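Local coordinates for protein soluble cytochrome b558 (PDB 1CXY) that probably carries electrons through a bound heme, as a bacterial member of the cytochrome b5 family, at residues V9-L12 / E13-A16. Numbering follows the deposited sequence.
Sequences VFTL and EQVA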
ATOM      1  N   VAL A   9     -13.556  -9.065  -1.021  1.00 19.09           N
ATOM      2  CA  VAL A   9     -13.629  -8.226   0.160  1.00 18.38           C
ATOM      3  C   VAL A   9     -12.713  -8.810   1.234  1.00 18.38           C
ATOM      4  O   VAL A   9     -12.800 -10.017   1.490  1.00 20.16           O
ATOM      5  CB  VAL A   9     -15.060  -8.128   0.735  1.00 20.02           C
ATOM      6  CG1 VAL A   9     -14.969  -7.255   1.977  1.00 22.54           C
ATOM      7  CG2 VAL A   9     -15.988  -7.532  -0.307  1.00 22.26           C
ATOM      8  N   PHE A  10     -11.904  -7.982   1.858  1.00 17.79           N
ATOM      9  CA  PHE A  10     -10.968  -8.427   2.878  1.00 18.40           C
ATOM     10  C   PHE A  10     -11.239  -7.721   4.195  1.00 19.12           C
ATOM     11  O   PHE A  10     -11.859  -6.650   4.198  1.00 22.48           O
ATOM     12  CB  PHE A  10      -9.525  -8.058   2.467  1.00 17.05           C
ATOM     13  CG  PHE A  10      -9.115  -8.703   1.163  1.00 17.08           C
ATOM     14  CD1 PHE A  10      -9.202  -8.034  -0.050  1.00 17.84           C
ATOM     15  CD2 PHE A  10      -8.545  -9.973   1.171  1.00 16.77           C
ATOM     16  CE1 PHE A  10      -8.791  -8.642  -1.226  1.00 16.81           C
ATOM     17  CE2 PHE A  10      -8.155 -10.590  -0.007  1.00 17.28           C
ATOM     18  CZ  PHE A  10      -8.280  -9.919  -1.208  1.00 17.25           C
ATOM     19  N   THR A  11     -10.688  -8.224   5.294  1.00 17.99           N
ATOM     20  CA  THR A  11     -10.758  -7.460   6.537  1.00 18.09           C
ATOM     21  C   THR A  11      -9.369  -6.898   6.829  1.00 16.77           C
ATOM     22  O   THR A  11      -8.385  -7.383   6.266  1.00 16.44           O
ATOM     23  CB  THR A  11     -11.115  -8.362   7.728  1.00 17.96           C
ATOM     24  OG1 THR A  11     -10.059  -9.350   7.801  1.00 18.59           O
ATOM     25  CG2 THR A  11     -12.467  -9.030   7.548  1.00 17.95           C
ATOM     26  N   LEU A  12      -9.258  -5.983   7.797  1.00 17.63           N
ATOM     27  CA  LEU A  12      -7.932  -5.519   8.200  1.00 17.17           C
ATOM     28  C   LEU A  12      -7.103  -6.655   8.797  1.00 17.86           C
ATOM     29  O   LEU A  12      -5.881  -6.623   8.685  1.00 16.97           O
ATOM     30  CB  LEU A  12      -8.014  -4.352   9.184  1.00 19.36           C
ATOM     31  CG  LEU A  12      -8.348  -2.997   8.539  1.00 22.04           C
ATOM     32  CD1 LEU A  12      -8.485  -1.924   9.608  1.00 23.21           C
ATOM     33  CD2 LEU A  12      -7.277  -2.581   7.541  1.00 22.17           C
ATOM     34  N   GLU A  13      -7.750  -7.630   9.421  1.00 17.96           N
ATOM     35  CA  GLU A  13      -7.018  -8.762  10.000  1.00 19.49           C
ATOM     36  C   GLU A  13      -6.323  -9.596   8.940  1.00 16.53           C
ATOM     37  O   GLU A  13      -5.212 -10.100   9.162  1.00 16.73           O
ATOM     38  CB  GLU A  13      -8.001  -9.583  10.841  1.00 21.77           C
ATOM     39  CG  GLU A  13      -8.374  -8.816  12.118  1.00 26.84           C
ATOM     40  CD  GLU A  13      -9.257  -7.607  11.912  1.00 28.08           C
ATOM     41  OE1 GLU A  13     -10.131  -7.550  11.020  1.00 27.70           O
ATOM     42  OE2 GLU A  13      -9.097  -6.606  12.664  1.00 32.11           O
ATOM     43  N   GLN A  14      -6.992  -9.765   7.795  1.00 16.37           N
ATOM     44  CA  GLN A  14      -6.395 -10.501   6.679  1.00 16.48           C
ATOM     45  C   GLN A  14      -5.238  -9.704   6.083  1.00 15.87           C
ATOM     46  O   GLN A  14      -4.152 -10.235   5.849  1.00 15.04           O
ATOM     47  CB  GLN A  14      -7.445 -10.749   5.595  1.00 16.95           C
ATOM     48  CG  GLN A  14      -8.476 -11.791   6.031  1.00 16.92           C
ATOM     49  CD  GLN A  14      -9.634 -11.771   5.048  1.00 17.88           C
ATOM     50  OE1 GLN A  14     -10.769 -11.501   5.443  1.00 19.72           O
ATOM     51  NE2 GLN A  14      -9.327 -12.057   3.776  1.00 15.92           N
ATOM     52  N   VAL A  15      -5.464  -8.390   5.898  1.00 14.61           N
ATOM     53  CA  VAL A  15      -4.354  -7.554   5.399  1.00 15.47           C
ATOM     54  C   VAL A  15      -3.141  -7.634   6.304  1.00 15.10           C
ATOM     55  O   VAL A  15      -2.014  -7.719   5.812  1.00 14.18           O
ATOM     56  CB  VAL A  15      -4.778  -6.083   5.257  1.00 16.00           C
ATOM     57  CG1 VAL A  15      -3.629  -5.200   4.785  1.00 15.86           C
ATOM     58  CG2 VAL A  15      -5.917  -6.015   4.229  1.00 15.63           C
ATOM     59  N   ALA A  16      -3.338  -7.716   7.629  1.00 14.99           N
ATOM     60  CA  ALA A  16      -2.253  -7.767   8.590  1.00 16.12           C
ATOM     61  C   ALA A  16      -1.424  -9.036   8.508  1.00 16.19           C
ATOM     62  O   ALA A  16      -0.311  -9.046   9.038  1.00 16.69           O
ATOM     63  CB  ALA A  16      -2.844  -7.613   9.993  1.00 17.38           C
TER
HETATM   64  O   HOH W   1     -10.861 -11.812   8.688  1.00 37.26           O
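T11 and Q14 form a capping box where the chain turns from an extended run into the short helix 12-15. The T11 hydroxyl takes the backbone N-H of Q14, with OG1 3.1 Å from Q14 N and an N-H...O angle of 157°. Chi1 of 60° sets OG1 between the backbone N and the carbonyl carbon of T11, where it turns in on the first turn of the helix. The return bond is weak: T11 N lies 3.3 Å from Q14 OE1, at the end of a side chain that runs extended beyond CG and crosses T11 at about a right angle. Q14 NE2 comes to the edge of the F10 ring, near its plane, 3.4 Å from F10 CD2, with amide and ring steeply inclined to each other.

The firm part is the backbone. V15 N donates to T11 O at 3.1 Å, nearly straight and in the carbonyl plane. V15 CG2 packs 3.5 Å from T11 O. A16 N reaches L12 O at 3.0 Å. The outer side is looser and wet. There a water sits 2.7 Å from T11 OG1 and donates a longer bond to Q14 OE1, while the bent side chain of E13 folds back until its OE1 merely touches T11 CB.

Buried V15 faces inward onto W25 and V32 of strands 23-28 and 31-34. F10 meets the W25 ring edge-to-face and bonds through its backbone to T85 in strand 82-85, so F10 and V15 fix this short helix to the antiparallel sheet, with the T11-Q14 cap on the exposed side, away from the heme.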